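Local coordinates for protein predicted sugar phosphatases of the HAD superfamily (PDB 2HX1) that probably removes phosphate from sugar phosphates, as a magnesium-binding hydrolase of the HAD superfamily, at residues Glu5-Leu10 / Leu229-Thr234; Ile17-Phe22 / Glu36-Tyr41. One frame throughout, in Å; residues are numbered along the deposited sequence.

In the fold
Both contacts are buried and rest on the central parallel sheet of the HAD core domain, where strands 16-19 and 228-232 are neighbours joined by backbone hydrogen bonds of Phe18 with Leu229 and Val231. Interaction 1 sets the short helix 7-10 against strand 228-232; interaction 2 sets helix 35-44 against strand 16-19. Phe7 also touches Phe19, so the two patches run into each other. Across each contact the chemistry is wholly apolar, mostly aliphatic methyls against the Phe7 ring, with one leucine-leucine touch, in interaction 1 and a pair of phenyl rings with a methyl in interaction 2. Just past both strands it turns polar: Asp20, Phe22 and Asp233 share one magnesium ion.

Interaction 1: residues Glu5-Leu10 / Leu229-Thr234; sequences ESFKSL and LMVGDT. With MG (magnesium ion), chain E.
Phe7 and Leu10 lean from the short N-terminal helix onto Leu229 and Val231, on one of the inner strands of the HAD-type Rossmann-like sheet. Going along 5-10, Glu5 bonds through OE2 to His275 ND1, and Ser6 is the N-cap. Ser9 donates twice to Ser6, from N to OG at 3.0 Å and from OG to the backbone O at 2.7 Å, the latter in the carbonyl plane and on a lone pair; the two bonds hold the turn from which Phe7 projects. The phenyl group swings away from its backbone nitrogen (chi1 -175°), which carries the ring's far end to the strand. There CE1 does most of the touching, 3.6 Å from Val231 CG2 and 4.0 Å from Leu229 CD2; both methyls meet the ring obliquely. Leu10, one turn later, adds a looser contact, its CD1 4.3 Å from Leu229 CD2, while the same side chain also lies against His275 and Cys277 of strand 275-277. No hydrogen bond crosses between the segments.

Beyond Gly232 the strand ends in Asp233, part of the GDxxxxD sequence that marks the metal-binding loop of this superfamily. Asn256 N and the metal-bound water 1 both bond to OD2, which fixes how the carboxylate is turned, and OD1 reaches the magnesium ion at 2.1 Å.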
ATOM      1  N   GLU A   5     -23.628 -17.181  20.228  1.00 29.63           N
ATOM      2  CA  GLU A   5     -24.450 -18.371  20.119  1.00 29.97           C
ATOM      3  C   GLU A   5     -23.590 -19.586  20.407  1.00 29.16           C
ATOM      4  O   GLU A   5     -22.380 -19.562  20.119  1.00 29.53           O
ATOM      5  CB  GLU A   5     -25.032 -18.455  18.703  1.00 27.19           C
ATOM      6  CG  GLU A   5     -26.083 -17.390  18.422  1.00 30.76           C
ATOM      7  CD  GLU A   5     -26.576 -17.362  16.977  1.00 37.32           C
ATOM      8  OE1 GLU A   5     -27.449 -18.193  16.633  1.00 48.19           O
ATOM      9  OE2 GLU A   5     -26.118 -16.501  16.179  1.00 46.24           O
ATOM     10  N   SER A   6     -24.180 -20.649  20.975  1.00 28.28           N
ATOM     11  CA  SER A   6     -23.414 -21.879  21.187  1.00 27.79           C
ATOM     12  C   SER A   6     -23.239 -22.587  19.868  1.00 26.63           C
ATOM     13  O   SER A   6     -24.156 -22.655  19.069  1.00 25.81           O
ATOM     14  CB  SER A   6     -24.056 -22.837  22.190  1.00 26.57           C
ATOM     15  OG  SER A   6     -25.011 -23.634  21.572  1.00 26.43           O
ATOM     16  N   PHE A   7     -22.039 -23.098  19.639  1.00 26.86           N
ATOM     17  CA  PHE A   7     -21.762 -23.791  18.403  1.00 24.80           C
ATOM     18  C   PHE A   7     -22.720 -24.975  18.240  1.00 25.91           C
ATOM     19  O   PHE A   7     -23.342 -25.136  17.184  1.00 24.50           O
ATOM     20  CB  PHE A   7     -20.295 -24.201  18.364  1.00 25.04           C
ATOM     21  CG  PHE A   7     -19.894 -24.806  17.082  1.00 23.30           C
ATOM     22  CD1 PHE A   7     -19.952 -24.071  15.916  1.00 25.50           C
ATOM     23  CD2 PHE A   7     -19.488 -26.124  17.028  1.00 29.84           C
ATOM     24  CE1 PHE A   7     -19.587 -24.635  14.698  1.00 26.91           C
ATOM     25  CE2 PHE A   7     -19.120 -26.696  15.826  1.00 27.71           C
ATOM     26  CZ  PHE A   7     -19.177 -25.934  14.652  1.00 27.47           C
ATOM     27  N   LYS A   8     -22.905 -25.763  19.303  1.00 28.42           N
ATOM     28  CA  LYS A   8     -23.867 -26.868  19.277  1.00 29.28           C
ATOM     29  C   LYS A   8     -25.223 -26.437  18.714  1.00 27.89           C
ATOM     30  O   LYS A   8     -25.814 -27.123  17.857  1.00 29.67           O
ATOM     31  CB  LYS A   8     -24.060 -27.447  20.685  1.00 31.54           C
ATOM     32  CG  LYS A   8     -24.858 -28.756  20.720  1.00 28.97           C
ATOM     33  CD  LYS A   8     -24.793 -29.443  22.086  1.00 32.13           C
ATOM     34  CE  LYS A   8     -25.779 -30.626  22.189  1.00 38.25           C
ATOM     35  NZ  LYS A   8     -26.166 -30.930  23.620  1.00 35.61           N
ATOM     36  N   SER A   9     -25.711 -25.293  19.194  1.00 27.03           N
ATOM     37  CA  SER A   9     -27.050 -24.828  18.813  1.00 26.49           C
ATOM     38  C   SER A   9     -27.218 -24.495  17.297  1.00 27.77           C
ATOM     39  O   SER A   9     -28.346 -24.427  16.782  1.00 27.53           O
ATOM     40  CB  SER A   9     -27.445 -23.596  19.621  1.00 26.41           C
ATOM     41  OG  SER A   9     -26.861 -22.434  19.049  1.00 30.41           O
ATOM     42  N   LEU A  10     -26.113 -24.235  16.610  1.00 26.95           N
ATOM     43  CA  LEU A  10     -26.158 -23.948  15.174  1.00 27.95           C
ATOM     44  C   LEU A  10     -26.213 -25.208  14.333  1.00 26.06           C
ATOM     45  O   LEU A  10     -26.747 -25.176  13.235  1.00 27.85           O
ATOM     46  CB  LEU A  10     -24.943 -23.096  14.709  1.00 26.01           C
ATOM     47  CG  LEU A  10     -24.559 -21.861  15.516  1.00 25.40           C
ATOM     48  CD1 LEU A  10     -23.232 -21.303  15.004  1.00 29.19           C
ATOM     49  CD2 LEU A  10     -25.663 -20.808  15.481  1.00 27.76           C
ATOM     50  N   LEU A 229     -21.886 -24.679   6.750  1.00 22.79           N
ATOM     51  CA  LEU A 229     -21.323 -23.678   7.695  1.00 21.15           C
ATOM     52  C   LEU A 229     -19.780 -23.649   7.650  1.00 20.09           C
ATOM     53  O   LEU A 229     -19.129 -24.664   7.911  1.00 21.15           O
ATOM     54  CB  LEU A 229     -21.826 -23.977   9.110  1.00 19.04           C
ATOM     55  CG  LEU A 229     -21.446 -22.978  10.192  1.00 19.29           C
ATOM     56  CD1 LEU A 229     -22.005 -21.608   9.871  1.00 15.74           C
ATOM     57  CD2 LEU A 229     -21.850 -23.460  11.590  1.00 16.34           C
HETATM   58  N   MSE A 230     -19.210 -22.499   7.280  1.00 19.71           N
HETATM   59  CA  MSE A 230     -17.758 -22.296   7.334  1.00 20.67           C
HETATM   60  C   MSE A 230     -17.419 -21.735   8.698  1.00 19.44           C
HETATM   61  O   MSE A 230     -17.917 -20.681   9.070  1.00 21.28           O
HETATM   62  CB  MSE A 230     -17.249 -21.328   6.253  1.00 19.06           C
HETATM   63  CG  MSE A 230     -15.772 -20.881   6.459  1.00 24.58           C
HETATM   64 SE   MSE A 230     -14.553 -22.313   5.963  0.70 29.23          SE
HETATM   65  CE  MSE A 230     -13.065 -22.246   7.204  1.00 22.50           C
ATOM     66  N   VAL A 231     -16.542 -22.420   9.421  1.00 19.66           N
ATOM     67  CA  VAL A 231     -16.164 -22.043  10.797  1.00 17.79           C
ATOM     68  C   VAL A 231     -14.722 -21.561  10.821  1.00 18.77           C
ATOM     69  O   VAL A 231     -13.794 -22.301  10.469  1.00 19.14           O
ATOM     70  CB  VAL A 231     -16.378 -23.264  11.759  1.00 19.93           C
ATOM     71  CG1 VAL A 231     -15.971 -22.920  13.180  1.00 20.61           C
ATOM     72  CG2 VAL A 231     -17.860 -23.740  11.689  1.00 21.15           C
ATOM     73  N   GLY A 232     -14.506 -20.314  11.209  1.00 18.04           N
ATOM     74  CA  GLY A 232     -13.143 -19.775  11.225  1.00 19.12           C
ATOM     75  C   GLY A 232     -12.880 -18.685  12.242  1.00 20.87           C
ATOM     76  O   GLY A 232     -13.818 -18.124  12.822  1.00 19.43           O
ATOM     77  N   ASP A 233     -11.598 -18.389  12.442  1.00 20.93           N
ATOM     78  CA  ASP A 233     -11.174 -17.343  13.385  1.00 21.75           C
ATOM     79  C   ASP A 233     -10.700 -16.061  12.723  1.00 21.22           C
ATOM     80  O   ASP A 233     -10.433 -15.078  13.416  1.00 23.28           O
ATOM     81  CB  ASP A 233     -10.088 -17.861  14.330  1.00 18.56           C
ATOM     82  CG  ASP A 233      -8.817 -18.232  13.593  1.00 24.87           C
ATOM     83  OD1 ASP A 233      -8.927 -18.969  12.585  1.00 18.94           O
ATOM     84  OD2 ASP A 233      -7.717 -17.772  13.999  1.00 18.96           O
ATOM     85  N   THR A 234     -10.621 -16.052  11.395  1.00 22.47           N
ATOM     86  CA  THR A 234     -10.049 -14.935  10.635  1.00 22.99           C
ATOM     87  C   THR A 234     -11.037 -14.383   9.626  1.00 24.64           C
ATOM     88  O   THR A 234     -11.535 -15.132   8.777  1.00 21.34           O
ATOM     89  CB  THR A 234      -8.779 -15.402   9.919  1.00 23.17           C
ATOM     90  OG1 THR A 234      -7.898 -15.975  10.889  1.00 25.72           O
ATOM     91  CG2 THR A 234      -8.060 -14.225   9.191  1.00 23.61           C
TER
HETATM   92 MG    MG E 300      -7.422 -19.905  11.486  1.00 20.52          MG
HETATM   93  O   HOH W   1      -5.916 -18.814  12.213  1.00 20.47           O
HETATM   94  O   HOH W   2      -7.942 -18.641   9.825  1.00 20.67           O
HETATM   95  O   HOH W   3      -6.139 -20.932  10.259  1.00 16.52           O

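Interaction 2: residues Ile17-Phe22 / Glu36-Tyr41; sequences IFFDAF and ENTFDY. With MG (magnesium ion), chain E.
Phe19, the last residue of strand 16-19, reaches across to Thr38 and Phe39 of helix 35-44. Its CB points toward the helix, and with CG anti to the carbonyl carbon (chi1 -74°) the ring carries on that way, CZ and CE2 foremost. The CE2 side of the ring comes to Phe39, where CE2 lies 4.2 Å from Phe39 CE1. The two phenyl groups are neither stacked nor edge-to-face: their planes make 54° and their centroids are 5.6 Å apart. At the tip, CZ meets the methyl CG2 of Thr38 at 4.0 Å. One face of the ring carries Ile17 CG2, 3.5 Å above the plane and toward the rim.

Thr38 is divided between two tasks. Its CG2 serves the apolar contact, whereas OG1 is hydrogen-bonded to Ala280 O and Ile282 N, tying the helix to the C-terminal end of the chain.

Directly after Phe19 the chain enters the metal loop, at the position of the first HAD motif. Asp20 OD2 and the backbone O of Phe22 each bind the magnesium ion at 2.0 Å. With Asp233 OD1 and three waters they complete an octahedron in which each protein oxygen lies opposite a water. Asp20 OD1 accepts from water 3 and forms a salt bridge with Lys204, which together set the turn of the carboxylate.

Strand 16-19 runs between strands 48-53 and 228-232; Phe19 fits beneath helix 35-44, with Phe7 of helix 7-10 beside it, and Tyr49 of strand 48-53 touches Phe19 and makes an edge-to-face pair with Phe39.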
ATOM      1  N   ILE A  17     -20.254 -29.123   7.735  1.00 21.87           N
ATOM      2  CA  ILE A  17     -19.426 -28.095   8.349  1.00 21.28           C
ATOM      3  C   ILE A  17     -18.087 -28.047   7.605  1.00 21.79           C
ATOM      4  O   ILE A  17     -17.507 -29.092   7.287  1.00 24.19           O
ATOM      5  CB  ILE A  17     -19.183 -28.373   9.889  1.00 23.29           C
ATOM      6  CG1 ILE A  17     -20.472 -28.816  10.584  1.00 23.12           C
ATOM      7  CG2 ILE A  17     -18.633 -27.142  10.610  1.00 20.91           C
ATOM      8  CD1 ILE A  17     -21.561 -27.735  10.581  1.00 22.60           C
ATOM      9  N   PHE A  18     -17.623 -26.843   7.290  1.00 21.31           N
ATOM     10  CA  PHE A  18     -16.229 -26.617   6.895  1.00 22.41           C
ATOM     11  C   PHE A  18     -15.489 -25.954   8.064  1.00 22.36           C
ATOM     12  O   PHE A  18     -15.900 -24.911   8.535  1.00 19.65           O
ATOM     13  CB  PHE A  18     -16.084 -25.706   5.654  1.00 23.39           C
ATOM     14  CG  PHE A  18     -16.746 -26.231   4.388  1.00 23.13           C
ATOM     15  CD1 PHE A  18     -17.226 -27.519   4.279  1.00 20.76           C
ATOM     16  CD2 PHE A  18     -16.822 -25.419   3.266  1.00 27.11           C
ATOM     17  CE1 PHE A  18     -17.810 -27.968   3.098  1.00 22.71           C
ATOM     18  CE2 PHE A  18     -17.437 -25.869   2.101  1.00 17.16           C
ATOM     19  CZ  PHE A  18     -17.897 -27.144   2.021  1.00 22.00           C
ATOM     20  N   PHE A  19     -14.424 -26.606   8.533  1.00 20.71           N
ATOM     21  CA  PHE A  19     -13.623 -26.116   9.638  1.00 21.37           C
ATOM     22  C   PHE A  19     -12.279 -25.587   9.116  1.00 20.30           C
ATOM     23  O   PHE A  19     -11.593 -26.307   8.431  1.00 19.44           O
ATOM     24  CB  PHE A  19     -13.315 -27.252  10.620  1.00 22.61           C
ATOM     25  CG  PHE A  19     -14.483 -27.684  11.491  1.00 23.43           C
ATOM     26  CD1 PHE A  19     -14.889 -26.925  12.572  1.00 25.17           C
ATOM     27  CD2 PHE A  19     -15.127 -28.865  11.255  1.00 18.94           C
ATOM     28  CE1 PHE A  19     -15.921 -27.323  13.371  1.00 27.83           C
ATOM     29  CE2 PHE A  19     -16.174 -29.263  12.054  1.00 25.83           C
ATOM     30  CZ  PHE A  19     -16.545 -28.519  13.120  1.00 26.84           C
ATOM     31  N   ASP A  20     -11.939 -24.330   9.407  1.00 19.48           N
ATOM     32  CA  ASP A  20     -10.549 -23.896   9.426  1.00 22.20           C
ATOM     33  C   ASP A  20      -9.856 -24.661  10.571  1.00 22.99           C
ATOM     34  O   ASP A  20     -10.537 -25.067  11.518  1.00 21.96           O
ATOM     35  CB  ASP A  20     -10.472 -22.380   9.650  1.00 24.13           C
ATOM     36  CG  ASP A  20      -9.054 -21.874   9.820  1.00 22.83           C
ATOM     37  OD1 ASP A  20      -8.167 -22.286   9.059  1.00 22.32           O
ATOM     38  OD2 ASP A  20      -8.826 -21.055  10.732  1.00 22.89           O
ATOM     39  N   ALA A  21      -8.538 -24.885  10.484  1.00 22.57           N
ATOM     40  CA  ALA A  21      -7.841 -25.685  11.512  1.00 23.56           C
ATOM     41  C   ALA A  21      -7.243 -24.756  12.568  1.00 23.95           C
ATOM     42  O   ALA A  21      -7.743 -24.718  13.672  1.00 23.83           O
ATOM     43  CB  ALA A  21      -6.796 -26.603  10.920  1.00 22.99           C
ATOM     44  N   PHE A  22      -6.236 -23.959  12.220  1.00 23.89           N
ATOM     45  CA  PHE A  22      -5.547 -23.148  13.220  1.00 24.84           C
ATOM     46  C   PHE A  22      -6.421 -21.994  13.722  1.00 24.50           C
ATOM     47  O   PHE A  22      -7.028 -21.251  12.927  1.00 23.99           O
ATOM     48  CB  PHE A  22      -4.182 -22.653  12.716  1.00 26.48           C
ATOM     49  CG  PHE A  22      -3.071 -23.662  12.868  1.00 29.61           C
ATOM     50  CD1 PHE A  22      -2.454 -23.862  14.096  1.00 37.17           C
ATOM     51  CD2 PHE A  22      -2.625 -24.412  11.774  1.00 39.87           C
ATOM     52  CE1 PHE A  22      -1.417 -24.808  14.238  1.00 39.28           C
ATOM     53  CE2 PHE A  22      -1.586 -25.350  11.911  1.00 37.78           C
ATOM     54  CZ  PHE A  22      -0.982 -25.538  13.140  1.00 35.70           C
ATOM     55  N   GLU A  36     -12.160 -32.971  20.591  1.00 33.99           N
ATOM     56  CA  GLU A  36     -12.577 -34.373  20.348  1.00 35.96           C
ATOM     57  C   GLU A  36     -14.090 -34.587  20.447  1.00 35.04           C
ATOM     58  O   GLU A  36     -14.692 -35.274  19.632  1.00 34.42           O
ATOM     59  CB  GLU A  36     -11.871 -35.332  21.322  1.00 39.07           C
ATOM     60  CG  GLU A  36     -11.900 -34.941  22.836  1.00 41.31           C
ATOM     61  CD  GLU A  36     -10.632 -34.243  23.310  1.00 53.94           C
ATOM     62  OE1 GLU A  36     -10.390 -33.063  22.950  1.00 50.79           O
ATOM     63  N   ASN A  37     -14.722 -33.962  21.424  1.00 35.54           N
ATOM     64  CA  ASN A  37     -16.181 -34.111  21.569  1.00 35.70           C
ATOM     65  C   ASN A  37     -16.950 -33.547  20.366  1.00 35.01           C
ATOM     66  O   ASN A  37     -17.964 -34.122  19.927  1.00 35.96           O
ATOM     67  CB  ASN A  37     -16.658 -33.506  22.893  1.00 35.54           C
ATOM     68  CG  ASN A  37     -15.988 -34.176  24.117  1.00 43.51           C
ATOM     69  OD1 ASN A  37     -15.883 -35.410  24.188  1.00 56.13           O
ATOM     70  ND2 ASN A  37     -15.520 -33.369  25.057  1.00 40.59           N
ATOM     71  N   THR A  38     -16.453 -32.453  19.787  1.00 32.72           N
ATOM     72  CA  THR A  38     -17.083 -31.911  18.588  1.00 29.00           C
ATOM     73  C   THR A  38     -17.143 -32.976  17.504  1.00 30.04           C
ATOM     74  O   THR A  38     -18.167 -33.151  16.834  1.00 30.61           O
ATOM     75  CB  THR A  38     -16.350 -30.691  18.042  1.00 26.84           C
ATOM     76  OG1 THR A  38     -16.475 -29.610  18.970  1.00 27.83           O
ATOM     77  CG2 THR A  38     -16.940 -30.288  16.724  1.00 22.41           C
ATOM     78  N   PHE A  39     -16.054 -33.710  17.337  1.00 31.02           N
ATOM     79  CA  PHE A  39     -16.001 -34.712  16.270  1.00 33.08           C
ATOM     80  C   PHE A  39     -16.814 -35.967  16.611  1.00 31.61           C
ATOM     81  O   PHE A  39     -17.501 -36.526  15.768  1.00 32.29           O
ATOM     82  CB  PHE A  39     -14.533 -34.992  15.897  1.00 34.92           C
ATOM     83  CG  PHE A  39     -13.903 -33.851  15.174  1.00 32.66           C
ATOM     84  CD1 PHE A  39     -14.269 -33.579  13.872  1.00 32.18           C
ATOM     85  CD2 PHE A  39     -13.028 -32.989  15.820  1.00 28.00           C
ATOM     86  CE1 PHE A  39     -13.723 -32.498  13.187  1.00 33.14           C
ATOM     87  CE2 PHE A  39     -12.492 -31.906  15.144  1.00 33.13           C
ATOM     88  CZ  PHE A  39     -12.841 -31.668  13.831  1.00 32.90           C
ATOM     89  N   ASP A  40     -16.742 -36.391  17.857  1.00 33.57           N
ATOM     90  CA  ASP A  40     -17.654 -37.413  18.359  1.00 34.06           C
ATOM     91  C   ASP A  40     -19.113 -36.994  18.092  1.00 34.27           C
ATOM     92  O   ASP A  40     -19.933 -37.770  17.587  1.00 34.78           O
ATOM     93  CB  ASP A  40     -17.424 -37.592  19.856  1.00 34.46           C
ATOM     94  CG  ASP A  40     -16.076 -38.248  20.164  1.00 40.71           C
ATOM     95  OD1 ASP A  40     -15.564 -38.980  19.282  1.00 42.23           O
ATOM     96  OD2 ASP A  40     -15.530 -38.024  21.275  1.00 44.16           O
ATOM     97  N   TYR A  41     -19.433 -35.738  18.392  1.00 33.51           N
ATOM     98  CA  TYR A  41     -20.811 -35.270  18.221  1.00 34.89           C
ATOM     99  C   TYR A  41     -21.259 -35.376  16.772  1.00 35.76           C
ATOM    100  O   TYR A  41     -22.333 -35.902  16.482  1.00 31.83           O
ATOM    101  CB  TYR A  41     -20.981 -33.830  18.708  1.00 36.08           C
ATOM    102  CG  TYR A  41     -22.403 -33.318  18.667  1.00 38.77           C
ATOM    103  CD1 TYR A  41     -23.327 -33.689  19.633  1.00 44.76           C
ATOM    104  CD2 TYR A  41     -22.823 -32.439  17.664  1.00 43.36           C
ATOM    105  CE1 TYR A  41     -24.651 -33.199  19.596  1.00 40.27           C
ATOM    106  CE2 TYR A  41     -24.119 -31.952  17.623  1.00 37.11           C
ATOM    107  CZ  TYR A  41     -25.029 -32.333  18.593  1.00 41.33           C
ATOM    108  OH  TYR A  41     -26.318 -31.846  18.549  1.00 43.03           O
TER
HETATM  109 MG    MG E 300      -7.422 -19.905  11.486  1.00 20.52          MG
HETATM  110  O   HOH W   3      -6.139 -20.932  10.259  1.00 16.52           O
HETATM  111  O   HOH W   2      -7.942 -18.641   9.825  1.00 20.67           O
HETATM  112  O   HOH W   1      -5.916 -18.814  12.213  1.00 20.47           O